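Local coordinates for gingipain R2 Pro-Domain (Porphyromonas gingivalis, PDB 4IEF), which probably holds the cysteine protease gingipain R2 inactive until the zymogen is processed, and helps that protease to fold, as prosegments of secreted proteases commonly do, at residues R12-R17 with R31-Q36; F90-D95 with T160-I165; P100-I105 with D112-V117; A133-P138 with Q147-A152. All blocks are in the same frame, centred on the assembly; numbering follows the deposited sequence.

Interaction 1. Residues R12-R17 with R31-Q36; sequences RNPQVR and RMDNLQ
Asn13 ND2 donates across the contact to Arg31 O over 3.2 Å, nearly in line with the C=O bond although the acceptor lies 26° out of the amide plane, and gives a second, weak hydrogen bond to Thr53 O. The other branch of this amide turns to its own segment: Asn13 OD1 accepts the backbone N-H of Gln15, with Gln15 N 3.0 Å from Asn13 OD1, and the same oxygen packs against CB of Asp33. A chi1 of -169° sets CG of Asn13 anti to the backbone N, directed at the 31-36 backbone. Both branches of this buried side chain are thus occupied.

Gln15 makes the second polar link. Its NE2 lies 3.0 Å from Asp33 OD2, the bond is fairly straight at 162°, and it uses the anti lone pair of an oxygen that lies close to the amide plane. Amide and carboxylate are turned almost perpendicular, while Asp33 OD1 bonds to Thr53 OG1, so the two carboxylate oxygens serve different partners. Further back, Gln15 CB rests on Arg31 CB at 3.5 Å.

At the outer end Arg17 NH1 and Arg31 NH1 stand 3.6 Å apart, a like-charge approach that the salt bridge from Arg31 NE to Glu168 probably eases. The backbone of Asn13 to Val16 forms a type I beta turn, closed by a weak Val16 N to Asn13 O bond. An Asx turn at Asn13 thus sits inside a beta turn, just before strand 17-22 and beside the exit of strand 25-31.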
loop_
_atom_site.group_PDB
_atom_site.type_symbol
_atom_site.label_atom_id
_atom_site.label_comp_id
_atom_site.label_asym_id
_atom_site.label_seq_id
_atom_site.Cartn_x
_atom_site.Cartn_y
_atom_site.Cartn_z
ATOM N N ARG A 12 0.465 -17.041 4.457
ATOM C CA ARG A 12 -0.893 -17.479 4.144
ATOM C C ARG A 12 -1.113 -18.926 4.557
ATOM O O ARG A 12 -0.264 -19.774 4.275
ATOM C CB ARG A 12 -1.185 -17.326 2.645
ATOM C CG ARG A 12 -2.671 -17.253 2.325
ATOM C CD ARG A 12 -2.965 -17.577 0.875
ATOM N NE ARG A 12 -3.589 -18.894 0.721
ATOM C CZ ARG A 12 -2.985 -19.959 0.199
ATOM N NH1 ARG A 12 -3.635 -21.108 0.091
ATOM N NH2 ARG A 12 -1.731 -19.879 -0.229
ATOM N N ASN A 13 -2.263 -19.210 5.204
ATOM C CA ASN A 13 -2.614 -20.570 5.617
ATOM C C ASN A 13 -3.138 -21.331 4.386
ATOM O O ASN A 13 -4.165 -20.933 3.825
ATOM C CB ASN A 13 -3.628 -20.560 6.769
ATOM C CG ASN A 13 -3.870 -21.897 7.438
ATOM O OD1 ASN A 13 -3.880 -22.963 6.818
ATOM N ND2 ASN A 13 -4.150 -21.861 8.724
ATOM N N PRO A 14 -2.429 -22.397 3.926
ATOM C CA PRO A 14 -2.875 -23.111 2.712
ATOM C C PRO A 14 -4.091 -24.003 2.931
ATOM O O PRO A 14 -4.732 -24.408 1.961
ATOM C CB PRO A 14 -1.655 -23.965 2.322
ATOM C CG PRO A 14 -0.538 -23.541 3.237
ATOM C CD PRO A 14 -1.187 -22.988 4.461
ATOM N N GLN A 15 -4.393 -24.320 4.199
ATOM C CA GLN A 15 -5.499 -25.193 4.580
ATOM C C GLN A 15 -6.839 -24.416 4.651
ATOM O O GLN A 15 -7.903 -25.041 4.705
ATOM C CB GLN A 15 -5.179 -25.909 5.899
ATOM C CG GLN A 15 -3.987 -26.859 5.791
ATOM C CD GLN A 15 -3.985 -27.926 6.857
ATOM O OE1 GLN A 15 -4.823 -28.835 6.864
ATOM N NE2 GLN A 15 -3.004 -27.872 7.751
ATOM N N VAL A 16 -6.786 -23.068 4.595
ATOM C CA VAL A 16 -7.986 -22.222 4.566
ATOM C C VAL A 16 -8.469 -22.184 3.108
ATOM O O VAL A 16 -7.727 -21.740 2.226
ATOM C CB VAL A 16 -7.757 -20.809 5.178
ATOM C CG1 VAL A 16 -8.997 -19.925 5.026
ATOM C CG2 VAL A 16 -7.366 -20.922 6.647
ATOM N N ARG A 17 -9.677 -22.730 2.851
ATOM C CA ARG A 17 -10.230 -22.805 1.496
ATOM C C ARG A 17 -11.732 -22.508 1.436
ATOM O O ARG A 17 -12.464 -22.784 2.388
ATOM C CB ARG A 17 -9.936 -24.174 0.839
ATOM C CG ARG A 17 -10.579 -25.408 1.486
ATOM C CD ARG A 17 -10.434 -26.611 0.566
ATOM N NE ARG A 17 -11.180 -27.782 1.034
ATOM C CZ ARG A 17 -10.622 -28.896 1.501
ATOM N NH1 ARG A 17 -9.301 -29.000 1.589
ATOM N NH2 ARG A 17 -11.381 -29.908 1.900
ATOM N N ARG A 31 -8.620 -24.657 8.719
ATOM C CA ARG A 31 -7.928 -25.810 9.268
ATOM C C ARG A 31 -6.657 -25.315 9.942
ATOM O O ARG A 31 -5.972 -24.442 9.399
ATOM C CB ARG A 31 -7.656 -26.881 8.210
ATOM C CG ARG A 31 -8.831 -27.829 8.004
ATOM C CD ARG A 31 -8.586 -28.790 6.861
ATOM N NE ARG A 31 -9.644 -29.795 6.773
ATOM C CZ ARG A 31 -9.771 -30.672 5.783
ATOM N NH1 ARG A 31 -8.915 -30.667 4.767
ATOM N NH2 ARG A 31 -10.760 -31.553 5.793
ATOM N N MET A 32 -6.392 -25.811 11.167
ATOM C CA MET A 32 -5.217 -25.427 11.952
ATOM C C MET A 32 -3.933 -25.852 11.226
ATOM O O MET A 32 -3.808 -27.001 10.802
ATOM C CB MET A 32 -5.274 -26.031 13.369
ATOM C CG MET A 32 -4.132 -25.568 14.281
ATOM S SD MET A 32 -4.046 -23.767 14.506
ATOM C CE MET A 32 -5.273 -23.555 15.796
ATOM N N ASP A 33 -2.997 -24.908 11.080
ATOM C CA ASP A 33 -1.748 -25.171 10.390
ATOM C C ASP A 33 -0.574 -24.629 11.194
ATOM O O ASP A 33 -0.591 -23.469 11.616
ATOM C CB ASP A 33 -1.781 -24.568 8.974
ATOM C CG ASP A 33 -0.598 -24.974 8.116
ATOM O OD1 ASP A 33 0.345 -24.170 7.990
ATOM O OD2 ASP A 33 -0.615 -26.099 7.581
ATOM N N ASN A 34 0.440 -25.488 11.403
ATOM C CA ASN A 34 1.702 -25.218 12.108
ATOM C C ASN A 34 1.493 -24.518 13.483
ATOM O O ASN A 34 2.147 -23.518 13.782
ATOM C CB ASN A 34 2.652 -24.398 11.200
ATOM C CG ASN A 34 4.093 -24.338 11.659
ATOM O OD1 ASN A 34 4.622 -25.256 12.284
ATOM N ND2 ASN A 34 4.762 -23.254 11.341
ATOM N N LEU A 35 0.587 -25.057 14.316
ATOM C CA LEU A 35 0.360 -24.499 15.655
ATOM C C LEU A 35 1.599 -24.723 16.533
ATOM O O LEU A 35 2.033 -25.857 16.715
ATOM C CB LEU A 35 -0.895 -25.079 16.331
ATOM C CG LEU A 35 -1.132 -24.641 17.792
ATOM C CD1 LEU A 35 -1.645 -23.205 17.874
ATOM C CD2 LEU A 35 -2.078 -25.593 18.491
ATOM N N GLN A 36 2.183 -23.628 17.035
ATOM C CA GLN A 36 3.375 -23.658 17.895
ATOM C C GLN A 36 3.142 -22.849 19.168
ATOM O O GLN A 36 2.282 -21.967 19.191
ATOM C CB GLN A 36 4.629 -23.120 17.158
ATOM C CG GLN A 36 4.878 -23.745 15.781
ATOM C CD GLN A 36 6.273 -24.266 15.545
ATOM O OE1 GLN A 36 6.954 -23.838 14.611
ATOM N NE2 GLN A 36 6.680 -25.277 16.309
#

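Interaction 2. Residues F90-D95 with T160-I165; sequences FIEKKD and TKTLRI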
loop_
_atom_site.group_PDB
_atom_site.type_symbol
_atom_site.label_atom_id
_atom_site.label_comp_id
_atom_site.label_asym_id
_atom_site.label_seq_id
_atom_site.Cartn_x
_atom_site.Cartn_y
_atom_site.Cartn_z
ATOM N N PHE A 90 -12.539 -29.994 17.727
ATOM C CA PHE A 90 -11.470 -29.507 18.597
ATOM C C PHE A 90 -10.848 -30.623 19.447
ATOM O O PHE A 90 -11.453 -31.677 19.659
ATOM C CB PHE A 90 -11.942 -28.338 19.497
ATOM C CG PHE A 90 -12.835 -28.673 20.673
ATOM C CD1 PHE A 90 -12.292 -29.086 21.885
ATOM C CD2 PHE A 90 -14.211 -28.505 20.590
ATOM C CE1 PHE A 90 -13.115 -29.395 22.967
ATOM C CE2 PHE A 90 -15.028 -28.779 21.684
ATOM C CZ PHE A 90 -14.477 -29.228 22.864
ATOM N N ILE A 91 -9.632 -30.351 19.940
ATOM C CA ILE A 91 -8.868 -31.197 20.855
ATOM C C ILE A 91 -8.566 -30.347 22.093
ATOM O O ILE A 91 -8.471 -29.118 21.989
ATOM C CB ILE A 91 -7.589 -31.830 20.220
ATOM C CG1 ILE A 91 -6.686 -30.776 19.535
ATOM C CG2 ILE A 91 -7.959 -32.961 19.259
ATOM C CD1 ILE A 91 -5.185 -31.145 19.478
ATOM N N GLU A 92 -8.464 -30.983 23.259
ATOM C CA GLU A 92 -8.212 -30.265 24.500
ATOM C C GLU A 92 -6.794 -30.473 25.002
ATOM O O GLU A 92 -6.275 -31.592 24.984
ATOM C CB GLU A 92 -9.213 -30.674 25.587
ATOM C CG GLU A 92 -10.496 -29.865 25.551
ATOM C CD GLU A 92 -11.348 -29.864 26.806
ATOM O OE1 GLU A 92 -10.989 -30.552 27.789
ATOM O OE2 GLU A 92 -12.386 -29.163 26.804
ATOM N N LYS A 93 -6.175 -29.372 25.448
ATOM C CA LYS A 93 -4.848 -29.323 26.048
ATOM C C LYS A 93 -5.036 -28.857 27.500
ATOM O O LYS A 93 -5.516 -27.741 27.730
ATOM C CB LYS A 93 -3.933 -28.393 25.238
ATOM C CG LYS A 93 -2.518 -28.920 25.074
ATOM C CD LYS A 93 -1.583 -27.852 24.514
ATOM C CE LYS A 93 -0.135 -28.281 24.562
ATOM N NZ LYS A 93 0.790 -27.130 24.397
ATOM N N LYS A 94 -4.742 -29.741 28.472
ATOM C CA LYS A 94 -4.952 -29.441 29.890
ATOM C C LYS A 94 -3.682 -28.937 30.584
ATOM O O LYS A 94 -2.570 -29.219 30.134
ATOM C CB LYS A 94 -5.525 -30.655 30.628
ATOM C CG LYS A 94 -7.006 -30.867 30.343
ATOM C CD LYS A 94 -7.615 -31.916 31.248
ATOM C CE LYS A 94 -9.067 -32.148 30.910
ATOM N NZ LYS A 94 -9.584 -33.403 31.516
ATOM N N ASP A 95 -3.883 -28.173 31.686
ATOM C CA ASP A 95 -2.873 -27.540 32.549
ATOM C C ASP A 95 -1.895 -26.690 31.713
ATOM O O ASP A 95 -0.672 -26.788 31.845
ATOM C CB ASP A 95 -2.138 -28.577 33.424
ATOM C CG ASP A 95 -1.449 -27.988 34.644
ATOM O OD1 ASP A 95 -2.099 -27.203 35.379
ATOM O OD2 ASP A 95 -0.270 -28.330 34.879
ATOM N N THR A 160 -9.560 -22.952 34.732
ATOM C CA THR A 160 -9.361 -24.407 34.623
ATOM C C THR A 160 -8.032 -24.759 33.924
ATOM O O THR A 160 -7.621 -25.925 33.961
ATOM C CB THR A 160 -10.547 -25.079 33.901
ATOM O OG1 THR A 160 -10.593 -24.629 32.550
ATOM C CG2 THR A 160 -11.883 -24.834 34.591
ATOM N N LYS A 161 -7.378 -23.758 33.276
ATOM C CA LYS A 161 -6.109 -23.893 32.526
ATOM C C LYS A 161 -6.288 -24.866 31.338
ATOM O O LYS A 161 -5.359 -25.592 30.966
ATOM C CB LYS A 161 -4.939 -24.334 33.447
ATOM C CG LYS A 161 -4.489 -23.247 34.429
ATOM C CD LYS A 161 -3.304 -23.664 35.297
ATOM C CE LYS A 161 -1.966 -23.479 34.616
ATOM N NZ LYS A 161 -0.842 -23.523 35.589
ATOM N N THR A 162 -7.495 -24.862 30.745
ATOM C CA THR A 162 -7.832 -25.729 29.625
ATOM C C THR A 162 -7.865 -24.920 28.326
ATOM O O THR A 162 -8.546 -23.890 28.223
ATOM C CB THR A 162 -9.153 -26.471 29.895
ATOM O OG1 THR A 162 -9.021 -27.225 31.109
ATOM C CG2 THR A 162 -9.541 -27.408 28.764
ATOM N N LEU A 163 -7.108 -25.409 27.337
ATOM C CA LEU A 163 -7.059 -24.821 26.015
ATOM C C LEU A 163 -7.724 -25.755 25.011
ATOM O O LEU A 163 -7.384 -26.937 24.939
ATOM C CB LEU A 163 -5.612 -24.510 25.591
ATOM C CG LEU A 163 -5.421 -23.913 24.181
ATOM C CD1 LEU A 163 -5.713 -22.407 24.155
ATOM C CD2 LEU A 163 -4.029 -24.183 23.670
ATOM N N ARG A 164 -8.670 -25.210 24.243
ATOM C CA ARG A 164 -9.371 -25.915 23.175
ATOM C C ARG A 164 -8.761 -25.495 21.839
ATOM O O ARG A 164 -8.734 -24.304 21.522
ATOM C CB ARG A 164 -10.881 -25.634 23.223
ATOM C CG ARG A 164 -11.577 -26.347 24.364
ATOM C CD ARG A 164 -13.045 -25.988 24.436
ATOM N NE ARG A 164 -13.710 -26.679 25.542
ATOM C CZ ARG A 164 -14.979 -26.492 25.891
ATOM N NH1 ARG A 164 -15.738 -25.628 25.224
ATOM N NH2 ARG A 164 -15.500 -27.162 26.908
ATOM N N ILE A 165 -8.207 -26.468 21.104
ATOM C CA ILE A 165 -7.573 -26.249 19.807
ATOM C C ILE A 165 -8.523 -26.737 18.720
ATOM O O ILE A 165 -8.698 -27.943 18.559
ATOM C CB ILE A 165 -6.173 -26.934 19.719
ATOM C CG1 ILE A 165 -5.207 -26.393 20.805
ATOM C CG2 ILE A 165 -5.569 -26.782 18.304
ATOM C CD1 ILE A 165 -4.146 -27.383 21.295
#
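Arg164 NE and Glu92 OE2 form a salt bridge across a non-hydrogen-bonded pair of antiparallel strands, 79-93 and 162-176. Arg164 NE lies 3.1 Å from Glu92 OE2, and the oxygen lies at the guanidinium edge, offering its anti lone pair. Carboxylate and guanidinium are nearly coplanar, 21° apart, and the two side chains run side by side in the same direction.

The flanking pairs, Ile91 with Ile165 and Lys93 with Leu163, each carry two backbone hydrogen bonds; Lys93 N to Leu163 O is 2.8 Å and Ile165 N to Ile91 O is also 2.8 Å. Just before the strand pairing, at Lys161 and Thr162, the chain bulges, both residues facing Asn157 in a G1 beta bulge. There Lys161 lies alongside Asp95, and Lys161 NZ reaches Asp95 OD1 in a long salt bridge of 3.9 Å.

On the Ile91 and Lys93 face, Ile91 CG1 touches Ile165 CB, and Ile165 CD1 lies against CB and CD of Lys93. On the Glu92 face the Phe90 ring is laid over Arg164: CG of Phe90 stands between its own backbone N and carbonyl carbon (chi1 75°), and Arg164 CD sits 4.0 Å from the centroid of the Phe90 ring, over the face and displaced toward the rim.

Interaction 3. Residues P100-I105 with D112-V117; sequences PSKGVI and DQIPYV
Lys102 sends its chain out fully extended beyond CG, with chi2, chi3 and chi4 all near 180°, and this carries its CE over the ring of Tyr116 and its NZ on to Ile114. Lys102 CE lies 3.5 Å from the centroid of the Tyr116 ring, almost straight above the centre in a CH-pi contact. Lys102 NZ stands farther along, 4.4 Å from the same Tyr116 centroid and 29° off the normal, an off-centre cation-pi interaction. The ammonium donates to Ile114 O, with Lys102 NZ at 2.9 Å from Ile114 O, and also to the carbonyl of Pro111.

The tyrosine is met at its edge as well: Pro100 O lies in the ring plane, 3.1 Å from Tyr116 CD2, while Pro100 CD packs on Tyr116 CB. Pro100 CB also abuts Val117 O at 3.3 Å. Ile105 CG2 and Ile114 CD1 touch at 3.8 Å as the two side chains slide past each other in opposite directions. An ST turn, Ser101 OG to Gly103 N, shapes the chain just beside Lys102, and Ser101 OG also hydrogen-bonds Ser59 O.

Both segments belong to the long connection between strands 79-93 and 133-141, which here also borders another protein chain of the assembly. Two carbonyl oxygens and a pi face around one ammonium would be expected to favour its charged form.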
loop_
_atom_site.group_PDB
_atom_site.type_symbol
_atom_site.label_atom_id
_atom_site.label_comp_id
_atom_site.label_asym_id
_atom_site.label_seq_id
_atom_site.Cartn_x
_atom_site.Cartn_y
_atom_site.Cartn_z
ATOM N N PRO A 100 -0.606 -13.623 28.763
ATOM C CA PRO A 100 -1.582 -12.544 28.575
ATOM C C PRO A 100 -1.122 -11.568 27.492
ATOM O O PRO A 100 0.079 -11.370 27.291
ATOM C CB PRO A 100 -1.640 -11.889 29.954
ATOM C CG PRO A 100 -0.288 -12.111 30.524
ATOM C CD PRO A 100 0.285 -13.351 29.910
ATOM N N SER A 101 -2.077 -10.967 26.781
ATOM C CA SER A 101 -1.749 -10.031 25.712
ATOM C C SER A 101 -1.168 -8.728 26.246
ATOM O O SER A 101 -1.589 -8.235 27.292
ATOM C CB SER A 101 -2.971 -9.742 24.856
ATOM O OG SER A 101 -2.638 -8.906 23.761
ATOM N N LYS A 102 -0.179 -8.194 25.522
ATOM C CA LYS A 102 0.459 -6.911 25.813
ATOM C C LYS A 102 -0.362 -5.779 25.177
ATOM O O LYS A 102 -0.107 -4.601 25.437
ATOM C CB LYS A 102 1.901 -6.890 25.275
ATOM C CG LYS A 102 2.871 -7.766 26.045
ATOM C CD LYS A 102 4.285 -7.576 25.520
ATOM C CE LYS A 102 5.234 -8.557 26.155
ATOM N NZ LYS A 102 6.641 -8.319 25.737
ATOM N N GLY A 103 -1.338 -6.163 24.356
ATOM C CA GLY A 103 -2.213 -5.245 23.640
ATOM C C GLY A 103 -1.494 -4.596 22.479
ATOM O O GLY A 103 -0.480 -5.119 21.998
ATOM N N VAL A 104 -2.019 -3.453 22.019
ATOM C CA VAL A 104 -1.409 -2.692 20.935
ATOM C C VAL A 104 -0.185 -1.981 21.514
ATOM O O VAL A 104 -0.310 -1.200 22.463
ATOM C CB VAL A 104 -2.401 -1.714 20.239
ATOM C CG1 VAL A 104 -1.694 -0.870 19.180
ATOM C CG2 VAL A 104 -3.578 -2.469 19.621
ATOM N N ILE A 105 0.998 -2.314 20.984
ATOM C CA ILE A 105 2.266 -1.718 21.397
ATOM C C ILE A 105 2.632 -0.629 20.380
ATOM O O ILE A 105 2.547 -0.864 19.178
ATOM C CB ILE A 105 3.390 -2.796 21.544
ATOM C CG1 ILE A 105 3.038 -3.829 22.636
ATOM C CG2 ILE A 105 4.762 -2.149 21.826
ATOM C CD1 ILE A 105 3.864 -5.134 22.588
ATOM N N ASP A 112 10.370 -5.653 24.212
ATOM C CA ASP A 112 11.256 -6.545 24.970
ATOM C C ASP A 112 11.327 -6.104 26.441
ATOM O O ASP A 112 11.598 -6.927 27.312
ATOM C CB ASP A 112 12.677 -6.568 24.351
ATOM C CG ASP A 112 12.778 -6.593 22.822
ATOM O OD1 ASP A 112 11.752 -6.867 22.155
ATOM O OD2 ASP A 112 13.889 -6.353 22.298
ATOM N N GLN A 113 11.061 -4.812 26.702
ATOM C CA GLN A 113 11.060 -4.190 28.031
ATOM C C GLN A 113 9.651 -4.145 28.657
ATOM O O GLN A 113 9.530 -3.808 29.837
ATOM C CB GLN A 113 11.638 -2.773 27.948
ATOM C CG GLN A 113 13.161 -2.712 27.958
ATOM C CD GLN A 113 13.693 -1.332 27.655
ATOM O OE1 GLN A 113 14.793 -1.190 27.132
ATOM N NE2 GLN A 113 12.939 -0.276 27.966
ATOM N N ILE A 114 8.597 -4.483 27.882
ATOM C CA ILE A 114 7.211 -4.509 28.362
ATOM C C ILE A 114 6.938 -5.920 28.911
ATOM O O ILE A 114 7.146 -6.899 28.191
ATOM C CB ILE A 114 6.180 -4.070 27.278
ATOM C CG1 ILE A 114 6.450 -2.624 26.804
ATOM C CG2 ILE A 114 4.736 -4.208 27.792
ATOM C CD1 ILE A 114 5.831 -2.254 25.453
ATOM N N PRO A 115 6.501 -6.063 30.183
ATOM C CA PRO A 115 6.278 -7.410 30.711
ATOM C C PRO A 115 4.881 -7.926 30.391
ATOM O O PRO A 115 3.980 -7.151 30.056
ATOM C CB PRO A 115 6.476 -7.225 32.217
ATOM C CG PRO A 115 6.042 -5.811 32.480
ATOM C CD PRO A 115 6.196 -5.032 31.199
ATOM N N TYR A 116 4.701 -9.242 30.508
ATOM C CA TYR A 116 3.399 -9.877 30.346
ATOM C C TYR A 116 2.643 -9.683 31.663
ATOM O O TYR A 116 3.119 -10.129 32.707
ATOM C CB TYR A 116 3.576 -11.363 29.987
ATOM C CG TYR A 116 4.065 -11.599 28.572
ATOM C CD1 TYR A 116 5.421 -11.744 28.296
ATOM C CD2 TYR A 116 3.171 -11.706 27.517
ATOM C CE1 TYR A 116 5.876 -11.972 26.996
ATOM C CE2 TYR A 116 3.611 -11.943 26.216
ATOM C CZ TYR A 116 4.964 -12.072 25.957
ATOM O OH TYR A 116 5.390 -12.289 24.666
ATOM N N VAL A 117 1.533 -8.940 31.633
ATOM C CA VAL A 117 0.738 -8.644 32.824
ATOM C C VAL A 117 -0.658 -9.264 32.660
ATOM O O VAL A 117 -1.326 -9.062 31.645
ATOM C CB VAL A 117 0.702 -7.116 33.156
ATOM C CG1 VAL A 117 0.216 -6.280 31.976
ATOM C CG2 VAL A 117 -0.104 -6.814 34.420
#

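Interaction 4. Residues A133-P138 with Q147-A152; sequences ATLSDP and QVVNFA
A beta hairpin, strand 133-141 with strand 144-157, is zipped here in antiparallel register. Thr134 and Asn150 are its hydrogen-bonded pair, with Asn150 N 2.8 Å from Thr134 O and Thr134 N donating back to Asn150 O. Two residues on, Ser136 N reaches Val148 O at 2.8 Å.

Side chains reinforce this ladder. The amide nitrogen of Asn150 donates twice, ND2 lying 3.0 Å from Thr134 OG1 and 3.2 Å from Ser136 OG, both hydroxyls within 7° of the amide plane. Thr134 OG1 stands between its own backbone N and carbonyl carbon (chi1 67°), on the side where ND2 meets it. Near the far end, Gln147 reaches an extended chain across to the 133-138 segment: Gln147 NE2 donates to Ser136 O at 2.8 Å, nearly in line with the carbonyl, and its chain runs beside Pro138. A water accepts from Val148 N and donates to Asp137 O, bridging the two chains beside the Gln147 bond.

On the Leu135 and Val149 face, Leu135 CD2 meets Val149 CB at 4.0 Å, and both side chains pack on Val83. Asn150 OD1 and Ser136 OG each hydrogen-bond with a basic side chain of another protein chain, and Asn150 OD1 also bonds Ser70; with ND2 fully engaged by two hydroxyls, the amide is set to present that oxygen to its outside partners.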
loop_
_atom_site.group_PDB
_atom_site.type_symbol
_atom_site.label_atom_id
_atom_site.label_comp_id
_atom_site.label_asym_id
_atom_site.label_seq_id
_atom_site.Cartn_x
_atom_site.Cartn_y
_atom_site.Cartn_z
ATOM N N ALA A 133 -16.186 -17.926 15.742
ATOM C CA ALA A 133 -16.337 -17.234 14.462
ATOM C C ALA A 133 -17.135 -15.935 14.611
ATOM O O ALA A 133 -18.203 -15.924 15.232
ATOM C CB ALA A 133 -17.001 -18.138 13.440
ATOM N N THR A 134 -16.597 -14.835 14.058
ATOM C CA THR A 134 -17.228 -13.510 14.078
ATOM C C THR A 134 -17.104 -12.811 12.714
ATOM O O THR A 134 -16.342 -13.253 11.848
ATOM C CB THR A 134 -16.610 -12.598 15.163
ATOM O OG1 THR A 134 -15.251 -12.295 14.818
ATOM C CG2 THR A 134 -16.745 -13.156 16.593
ATOM N N LEU A 135 -17.833 -11.701 12.551
ATOM C CA LEU A 135 -17.764 -10.837 11.378
ATOM C C LEU A 135 -17.302 -9.458 11.805
ATOM O O LEU A 135 -17.752 -8.955 12.839
ATOM C CB LEU A 135 -19.118 -10.728 10.647
ATOM C CG LEU A 135 -19.584 -11.929 9.817
ATOM C CD1 LEU A 135 -21.022 -11.765 9.424
ATOM C CD2 LEU A 135 -18.741 -12.117 8.562
ATOM N N SER A 136 -16.408 -8.845 11.016
ATOM C CA SER A 136 -15.971 -7.475 11.261
ATOM C C SER A 136 -16.981 -6.531 10.580
ATOM O O SER A 136 -17.847 -7.010 9.849
ATOM C CB SER A 136 -14.545 -7.259 10.761
ATOM O OG SER A 136 -13.613 -7.898 11.621
ATOM N N ASP A 137 -16.904 -5.213 10.843
ATOM C CA ASP A 137 -17.823 -4.224 10.274
ATOM C C ASP A 137 -17.776 -4.213 8.738
ATOM O O ASP A 137 -16.683 -4.260 8.174
ATOM C CB ASP A 137 -17.512 -2.819 10.820
ATOM C CG ASP A 137 -17.883 -2.619 12.280
ATOM O OD1 ASP A 137 -18.800 -3.314 12.762
ATOM O OD2 ASP A 137 -17.289 -1.737 12.924
ATOM N N PRO A 138 -18.942 -4.176 8.047
ATOM C CA PRO A 138 -18.919 -4.186 6.569
ATOM C C PRO A 138 -18.299 -2.926 5.973
ATOM O O PRO A 138 -18.397 -1.839 6.549
ATOM C CB PRO A 138 -20.393 -4.302 6.179
ATOM C CG PRO A 138 -21.142 -3.806 7.370
ATOM C CD PRO A 138 -20.324 -4.143 8.572
ATOM N N GLN A 147 -16.944 -7.806 3.658
ATOM C CA GLN A 147 -16.996 -8.095 5.087
ATOM C C GLN A 147 -15.958 -9.168 5.427
ATOM O O GLN A 147 -15.795 -10.139 4.682
ATOM C CB GLN A 147 -18.406 -8.504 5.544
ATOM C CG GLN A 147 -18.623 -8.225 7.032
ATOM C CD GLN A 147 -20.061 -8.208 7.476
ATOM O OE1 GLN A 147 -20.987 -8.433 6.701
ATOM N NE2 GLN A 147 -20.279 -7.934 8.753
ATOM N N VAL A 148 -15.250 -8.976 6.549
ATOM C CA VAL A 148 -14.206 -9.897 6.994
ATOM C C VAL A 148 -14.779 -10.904 7.995
ATOM O O VAL A 148 -15.426 -10.513 8.970
ATOM C CB VAL A 148 -12.983 -9.139 7.576
ATOM C CG1 VAL A 148 -11.926 -10.106 8.115
ATOM C CG2 VAL A 148 -12.372 -8.203 6.533
ATOM N N VAL A 149 -14.535 -12.203 7.737
ATOM C CA VAL A 149 -14.914 -13.291 8.636
ATOM C C VAL A 149 -13.658 -13.659 9.473
ATOM O O VAL A 149 -12.562 -13.788 8.924
ATOM C CB VAL A 149 -15.578 -14.517 7.922
ATOM C CG1 VAL A 149 -14.643 -15.201 6.922
ATOM C CG2 VAL A 149 -16.128 -15.521 8.936
ATOM N N ASN A 150 -13.819 -13.765 10.799
ATOM C CA ASN A 150 -12.723 -14.105 11.711
ATOM C C ASN A 150 -12.936 -15.462 12.372
ATOM O O ASN A 150 -13.993 -15.719 12.956
ATOM C CB ASN A 150 -12.562 -13.032 12.799
ATOM C CG ASN A 150 -12.699 -11.631 12.267
ATOM O OD1 ASN A 150 -11.895 -11.181 11.445
ATOM N ND2 ASN A 150 -13.772 -10.950 12.648
ATOM N N PHE A 151 -11.916 -16.316 12.289
ATOM C CA PHE A 151 -11.903 -17.616 12.953
ATOM C C PHE A 151 -11.101 -17.491 14.224
ATOM O O PHE A 151 -9.986 -16.977 14.168
ATOM C CB PHE A 151 -11.283 -18.695 12.053
ATOM C CG PHE A 151 -12.025 -18.990 10.776
ATOM C CD1 PHE A 151 -11.657 -18.380 9.582
ATOM C CD2 PHE A 151 -13.077 -19.903 10.761
ATOM C CE1 PHE A 151 -12.327 -18.680 8.390
ATOM C CE2 PHE A 151 -13.744 -20.201 9.574
ATOM C CZ PHE A 151 -13.364 -19.588 8.397
ATOM N N ALA A 152 -11.659 -17.915 15.366
ATOM C CA ALA A 152 -10.961 -17.914 16.654
ATOM C C ALA A 152 -10.804 -19.391 17.082
ATOM O O ALA A 152 -11.654 -19.926 17.799
ATOM C CB ALA A 152 -11.720 -17.081 17.684
HETATM O O HOH W 1 -14.827 -6.545 7.587
#

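Overall arrangement
From the N terminus, interaction 1 comes first, closing the short loop that holds strands 17-22 and 25-31 before the chain enters strand 36-42. Interaction 2 then pairs the end of strand 79-93 with the start of strand 162-176, closing a long loop; nested within it, one after the other, are interaction 3, in the connection after strand 79-93, and interaction 4, the hairpin of strands 133-141 and 144-157. Interactions 2 and 4 reach one antiparallel sheet, in which strands 144-157 and 162-176 are neighbours. Interactions 1 and 2 touch directly, Leu35 CD2 packing 3.7 Å from Ile165 CG2, whereas interaction 3 stays apart, its nearest atoms about 11 Å from interaction 2.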